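Short afifavidin (Afifella pfennigii, PDB 6HDT) binds biotin and 2-iminobiotin in strong non-covalent complexes as a dimeric bacterial avidin, although its biological role is still obscure. Local coordinates at residues Asn25-Thr30 / Asn47-Phe52; Asn82-Thr87 / Ala109-Ser114. One frame throughout, in Å; residues are numbered along the deposited sequence. Where two conformers were deposited one is given.

Contact 1: Asn25-Thr30 / Asn47-Phe52. With BTN (biotin), chain E.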
loop_
_atom_site.group_PDB
_atom_site.type_symbol
_atom_site.label_atom_id
_atom_site.label_comp_id
_atom_site.label_asym_id
_atom_site.label_seq_id
_atom_site.Cartn_x
_atom_site.Cartn_y
_atom_site.Cartn_z
ATOM N N ASN A 25 -16.987 -0.462 4.566
ATOM C CA ASN A 25 -17.151 0.187 3.272
ATOM C C ASN A 25 -18.563 -0.014 2.713
ATOM O O ASN A 25 -19.424 -0.582 3.382
ATOM C CB ASN A 25 -16.024 -0.166 2.299
ATOM C CG ASN A 25 -16.183 -1.527 1.684
ATOM O OD1 ASN A 25 -17.244 -2.118 1.744
ATOM N ND2 ASN A 25 -15.120 -2.027 1.073
ATOM N N GLN A 26 -18.797 0.503 1.508
ATOM C CA GLN A 26 -20.133 0.554 0.899
ATOM C C GLN A 26 -20.664 -0.847 0.544
ATOM O O GLN A 26 -21.863 -1.045 0.389
ATOM C CB GLN A 26 -20.126 1.460 -0.358
ATOM C CG GLN A 26 -19.370 0.905 -1.575
ATOM C CD GLN A 26 -17.852 0.831 -1.400
ATOM O OE1 GLN A 26 -17.247 1.623 -0.675
ATOM N NE2 GLN A 26 -17.229 -0.130 -2.073
ATOM N N ASP A 27 -19.757 -1.810 0.406
ATOM C CA ASP A 27 -20.155 -3.175 0.182
ATOM C C ASP A 27 -20.183 -4.009 1.450
ATOM O O ASP A 27 -20.370 -5.213 1.375
ATOM C CB ASP A 27 -19.231 -3.832 -0.836
ATOM C CG ASP A 27 -19.404 -3.246 -2.224
ATOM O OD1 ASP A 27 -20.562 -3.183 -2.694
ATOM O OD2 ASP A 27 -18.392 -2.842 -2.830
ATOM N N GLY A 28 -20.001 -3.375 2.607
ATOM C CA GLY A 28 -20.022 -4.078 3.895
ATOM C C GLY A 28 -18.747 -4.812 4.291
ATOM O O GLY A 28 -18.743 -5.548 5.287
ATOM N N SER A 29 -17.668 -4.629 3.529
ATOM C CA SER A 29 -16.359 -5.117 3.988
ATOM C C SER A 29 -15.993 -4.282 5.220
ATOM O O SER A 29 -16.416 -3.114 5.358
ATOM C CB SER A 29 -15.285 -5.075 2.900
ATOM O OG SER A 29 -15.695 -5.881 1.796
ATOM N N THR A 30 -15.302 -4.929 6.146
ATOM C CA THR A 30 -14.884 -4.275 7.371
ATOM C C THR A 30 -13.373 -4.357 7.514
ATOM O O THR A 30 -12.671 -5.294 6.999
ATOM C CB THR A 30 -15.560 -4.886 8.624
ATOM O OG1 THR A 30 -15.379 -6.301 8.647
ATOM C CG2 THR A 30 -17.061 -4.585 8.633
ATOM N N ASN A 47 -13.245 -9.059 3.769
ATOM C CA ASN A 47 -13.918 -8.829 2.504
ATOM C C ASN A 47 -15.323 -9.430 2.517
ATOM O O ASN A 47 -15.496 -10.613 2.818
ATOM C CB ASN A 47 -13.074 -9.374 1.348
ATOM C CG ASN A 47 -13.820 -9.404 0.043
ATOM O OD1 ASN A 47 -14.514 -8.457 -0.297
ATOM N ND2 ASN A 47 -13.671 -10.501 -0.715
ATOM N N ASN A 48 -16.313 -8.590 2.229
ATOM C CA ASN A 48 -17.670 -9.079 2.154
ATOM C C ASN A 48 -18.301 -8.691 0.767
ATOM O O ASN A 48 -19.479 -8.923 0.520
ATOM C CB ASN A 48 -18.432 -8.646 3.455
ATOM C CG ASN A 48 -17.724 -9.120 4.780
ATOM O OD1 ASN A 48 -17.324 -10.285 4.921
ATOM N ND2 ASN A 48 -17.586 -8.207 5.757
ATOM N N ALA A 49 -17.471 -8.171 -0.153
ATOM C CA ALA A 49 -17.955 -7.733 -1.453
ATOM C C ALA A 49 -18.302 -8.896 -2.387
ATOM O O ALA A 49 -17.520 -9.845 -2.536
ATOM C CB ALA A 49 -16.954 -6.827 -2.128
ATOM N N PRO A 50 -19.478 -8.822 -3.021
ATOM C CA PRO A 50 -19.867 -9.885 -3.962
ATOM C C PRO A 50 -18.991 -9.924 -5.227
ATOM O O PRO A 50 -18.473 -8.900 -5.648
ATOM C CB PRO A 50 -21.331 -9.563 -4.302
ATOM C CG PRO A 50 -21.636 -8.220 -3.683
ATOM C CD PRO A 50 -20.449 -7.708 -2.947
ATOM N N GLY A 51 -18.828 -11.098 -5.824
ATOM C CA GLY A 51 -18.058 -11.225 -7.081
ATOM C C GLY A 51 -16.554 -11.284 -6.907
ATOM O O GLY A 51 -15.807 -11.225 -7.884
ATOM N N PHE A 52 -16.121 -11.396 -5.656
ATOM C CA PHE A 52 -14.755 -11.620 -5.275
ATOM C C PHE A 52 -14.709 -12.861 -4.378
ATOM O O PHE A 52 -15.714 -13.244 -3.726
ATOM C CB PHE A 52 -14.228 -10.420 -4.479
ATOM C CG PHE A 52 -14.150 -9.146 -5.274
ATOM C CD1 PHE A 52 -13.036 -8.853 -6.048
ATOM C CD2 PHE A 52 -15.196 -8.243 -5.248
ATOM C CE1 PHE A 52 -12.973 -7.675 -6.776
ATOM C CE2 PHE A 52 -15.143 -7.055 -5.974
ATOM C CZ PHE A 52 -14.036 -6.766 -6.727
HETATM C C11 BTN E . -9.812 -11.667 -4.640
HETATM O O11 BTN E . -8.847 -11.785 -5.419
HETATM O O12 BTN E . -10.997 -11.804 -5.028
HETATM C C10 BTN E . -9.502 -11.330 -3.192
HETATM C C9 BTN E . -10.574 -10.459 -2.540
HETATM C C8 BTN E . -10.582 -9.032 -3.094
HETATM C C7 BTN E . -11.705 -8.160 -2.537
HETATM C C2 BTN E . -11.612 -6.762 -3.139
HETATM S S1 BTN E . -10.303 -5.738 -2.490
HETATM C C6 BTN E . -11.017 -4.281 -3.197
HETATM C C5 BTN E . -12.517 -4.453 -3.039
HETATM N N1 BTN E . -13.005 -3.927 -1.795
HETATM C C3 BTN E . -13.503 -4.822 -0.944
HETATM O O3 BTN E . -13.996 -4.542 0.163
HETATM N N2 BTN E . -13.378 -6.050 -1.512
HETATM C C4 BTN E . -12.869 -5.937 -2.870
#

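Contact 2: Asn82-Thr87 / Ala109-Ser114. With BTN (biotin), chain E.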
loop_
_atom_site.group_PDB
_atom_site.type_symbol
_atom_site.label_atom_id
_atom_site.label_comp_id
_atom_site.label_asym_id
_atom_site.label_seq_id
_atom_site.Cartn_x
_atom_site.Cartn_y
_atom_site.Cartn_z
ATOM N N ASN A 82 -7.069 -18.713 -0.107
ATOM C CA ASN A 82 -6.116 -17.994 -0.919
ATOM C C ASN A 82 -6.792 -17.624 -2.224
ATOM O O ASN A 82 -7.451 -18.462 -2.877
ATOM C CB ASN A 82 -4.893 -18.871 -1.197
ATOM C CG ASN A 82 -3.787 -18.136 -1.960
ATOM O OD1 ASN A 82 -2.794 -17.701 -1.386
ATOM N ND2 ASN A 82 -3.943 -18.034 -3.257
ATOM N N CYS A 83 -6.597 -16.375 -2.621
ATOM C CA CYS A 83 -7.095 -15.884 -3.904
ATOM C C CYS A 83 -5.984 -15.457 -4.899
ATOM O O CYS A 83 -6.282 -14.959 -5.983
ATOM C CB CYS A 83 -8.095 -14.752 -3.641
ATOM S SG CYS A 83 -9.590 -15.382 -2.862
ATOM N N ASN A 84 -4.713 -15.615 -4.515
ATOM C CA ASN A 84 -3.572 -15.353 -5.409
ATOM C C ASN A 84 -3.612 -13.942 -5.992
ATOM O O ASN A 84 -3.648 -13.724 -7.197
ATOM C CB ASN A 84 -3.513 -16.411 -6.512
ATOM C CG ASN A 84 -2.228 -16.347 -7.291
ATOM O OD1 ASN A 84 -1.205 -15.941 -6.764
ATOM N ND2 ASN A 84 -2.273 -16.761 -8.559
ATOM N N SER A 85 -3.652 -12.973 -5.091
ATOM C CA SER A 85 -3.915 -11.597 -5.451
ATOM C C SER A 85 -3.509 -10.716 -4.290
ATOM O O SER A 85 -3.392 -11.187 -3.161
ATOM C CB SER A 85 -5.409 -11.402 -5.708
ATOM O OG SER A 85 -6.156 -11.827 -4.578
ATOM N N VAL A 86 -3.326 -9.437 -4.594
ATOM C CA VAL A 86 -2.973 -8.426 -3.611
ATOM C C VAL A 86 -3.724 -7.150 -3.956
ATOM O O VAL A 86 -3.715 -6.746 -5.101
ATOM C CB VAL A 86 -1.463 -8.104 -3.651
ATOM C CG1 VAL A 86 -1.122 -6.957 -2.715
ATOM C CG2 VAL A 86 -0.638 -9.332 -3.347
ATOM N N THR A 87 -4.289 -6.484 -2.947
ATOM C CA THR A 87 -4.910 -5.134 -3.137
ATOM C C THR A 87 -4.174 -4.070 -2.323
ATOM O O THR A 87 -3.709 -4.320 -1.219
ATOM C CB THR A 87 -6.392 -5.159 -2.684
ATOM O OG1 THR A 87 -7.103 -6.208 -3.338
ATOM C CG2 THR A 87 -7.127 -3.854 -2.914
ATOM N N ALA A 109 -3.979 -6.597 -7.927
ATOM C CA ALA A 109 -3.172 -7.427 -8.840
ATOM C C ALA A 109 -3.614 -8.865 -8.747
ATOM O O ALA A 109 -3.704 -9.415 -7.641
ATOM C CB ALA A 109 -1.710 -7.288 -8.480
ATOM N N TYR A 110 -3.868 -9.489 -9.903
ATOM C CA TYR A 110 -4.342 -10.868 -9.915
ATOM C C TYR A 110 -3.872 -11.517 -11.188
ATOM O O TYR A 110 -3.294 -10.874 -12.081
ATOM C CB TYR A 110 -5.875 -10.943 -9.812
ATOM C CG TYR A 110 -6.606 -10.363 -10.998
ATOM C CD1 TYR A 110 -6.665 -9.004 -11.188
ATOM C CD2 TYR A 110 -7.210 -11.177 -11.968
ATOM C CE1 TYR A 110 -7.287 -8.457 -12.290
ATOM C CE2 TYR A 110 -7.854 -10.630 -13.072
ATOM C CZ TYR A 110 -7.889 -9.255 -13.227
ATOM O OH TYR A 110 -8.515 -8.656 -14.312
ATOM N N GLN A 111 -4.102 -12.819 -11.248
ATOM C CA GLN A 111 -3.584 -13.632 -12.324
ATOM C C GLN A 111 -4.415 -13.453 -13.578
ATOM O O GLN A 111 -5.617 -13.675 -13.589
ATOM C CB GLN A 111 -3.551 -15.098 -11.931
ATOM C CG GLN A 111 -2.721 -15.935 -12.918
ATOM C CD GLN A 111 -1.284 -15.455 -12.967
ATOM O OE1 GLN A 111 -0.450 -15.856 -12.139
ATOM N NE2 GLN A 111 -0.987 -14.567 -13.918
ATOM N N GLY A 112 -3.763 -13.026 -14.643
ATOM C CA GLY A 112 -4.454 -12.873 -15.903
ATOM C C GLY A 112 -4.457 -14.191 -16.620
ATOM O O GLY A 112 -4.175 -15.252 -16.024
ATOM N N SER A 113 -4.767 -14.116 -17.906
ATOM C CA SER A 113 -4.790 -15.302 -18.734
ATOM C C SER A 113 -3.361 -15.758 -18.947
ATOM O O SER A 113 -2.933 -16.781 -18.427
ATOM C CB SER A 113 -5.477 -15.008 -20.069
ATOM O OG SER A 113 -5.031 -13.770 -20.587
ATOM N N SER A 114 -2.619 -14.943 -19.676
ATOM C CA SER A 114 -1.229 -15.208 -19.981
ATOM C C SER A 114 -0.374 -14.798 -18.782
ATOM O O SER A 114 0.459 -15.583 -18.309
ATOM C CB SER A 114 -0.827 -14.467 -21.269
ATOM O OG SER A 114 -1.818 -13.531 -21.686
HETATM C C11 BTN E . -9.812 -11.667 -4.640
HETATM O O11 BTN E . -8.847 -11.785 -5.419
HETATM O O12 BTN E . -10.997 -11.804 -5.028
HETATM C C10 BTN E . -9.502 -11.330 -3.192
HETATM C C9 BTN E . -10.574 -10.459 -2.540
HETATM C C8 BTN E . -10.582 -9.032 -3.094
HETATM C C7 BTN E . -11.705 -8.160 -2.537
HETATM C C2 BTN E . -11.612 -6.762 -3.139
HETATM S S1 BTN E . -10.303 -5.738 -2.490
HETATM C C6 BTN E . -11.017 -4.281 -3.197
HETATM C C5 BTN E . -12.517 -4.453 -3.039
HETATM N N1 BTN E . -13.005 -3.927 -1.795
HETATM C C3 BTN E . -13.503 -4.822 -0.944
HETATM O O3 BTN E . -13.996 -4.542 0.163
HETATM N N2 BTN E . -13.378 -6.050 -1.512
HETATM C C4 BTN E . -12.869 -5.937 -2.870
HETATM O O HOH W 1 -5.442 -14.455 -9.154
#

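Contact 1: Asn25-Thr30 / Asn47-Phe52
Ser29 and Asn48 lie side by side where two loops of the avidin beta-barrel meet, their CA atoms 4.6 Å apart. Asn25-Gly28 forms a type I turn between strands 20-24 and 30-35; beyond strand 40-46, Ala49-Phe52 makes a type II turn. Asn48 supplies both hydrogen bonds found between the loops: its backbone N gives a nearly straight bond (178°) to Ser29 OG, and its ND2, with the acceptor in the amide plane, reaches Gly28 O at 2.9 Å. Nearby, Asp27 CB rests against Ala49 CB. Ser29 OG in turn donates a hydrogen bond to the ureido oxygen O3 of biotin (2.7 Å), to which Asn25 ND2 also donates. The Asn25 amide is itself fixed: with CG between the backbone N and the carbonyl carbon (chi1 78°), OD1 accepts from Asp27 N, an Asx turn, and also from Ser29 N, at opposite faces of its plane. An alanine here would probably leave O3 without one donor and both backbone N-H groups without their shared acceptor, the turn held less firmly. Phe52 lays one ring face against biotin, whose C4 stands 3.9 Å above the Phe52 ring centre. Asn47 OD1 accepts from biotin N2 at 2.9 Å and, in a second Asx turn, from Ala49 N.

Contact 2: Asn82-Thr87 / Ala109-Ser114
Between Val86 and Ala109 two backbone hydrogen bonds join the segments: Val86 N donates to Ala109 O (3.1 Å), and Ala109 N to Val86 O at 2.8 Å. They make an antiparallel hydrogen-bonded pair. One residue earlier, Ser85 CA comes within 3.1 Å of Ala109 O, a CA-H...O contact on the same carbonyl that takes the Val86 N-H. Ser85 CB lies 4.2 Å from Tyr110 CB. Ser85 OG, set between the backbone N and the carbonyl carbon (chi1 55°), donates to carboxylate oxygen O11 of biotin at 2.8 Å. Thr87, further along the strand, brings OG1 to within 3.3 Å of the biotin sulfur S1, with CG2 also against it; the same OG1 is hydrogen-bonded to Trp76 NE1, which helps to fix its rotation. This is the open end of a beta hairpin, strands 82-96 and 99-110, two neighbours in the avidin barrel. Here the strands part: the chain turns a corner at Asn84, and a water bridges the widening gap, donating to Asn84 O and accepting from Gln111 N at 3.0 Å. Before the corner, Cys83 CB approaches O11 at 3.5 Å, its SG held by the disulfide to Cys54. Strand 69-77 flanks the first segment, Trp76 touching Cys83 and Ser85. From the second subunit, Phe69 packs on Val86, Gly91 on Ala109, and Trp66 on Asn84.

Overall arrangement
Contacts 1 and 2 grip one biotin at different points along its length, an example of a long ligand held by separate parts of a single barrel. Contact 1 holds the ureido head and covers the ring system, whereas contact 2 meets the carboxylate and the sulfur. Their centres lie 18 Å apart and their nearest atoms about 6 Å, so the two do not touch and biotin spans the interval. The disulfide Cys54-Cys83 gives a covalent link between the loop that follows Phe52 and the strand of contact 2. Tyr45, Asp123 and Gly53 complete the hydrogen bonding to the ligand. Contact 2 also meets the second subunit; contact 1 touches no other chain of the dimer.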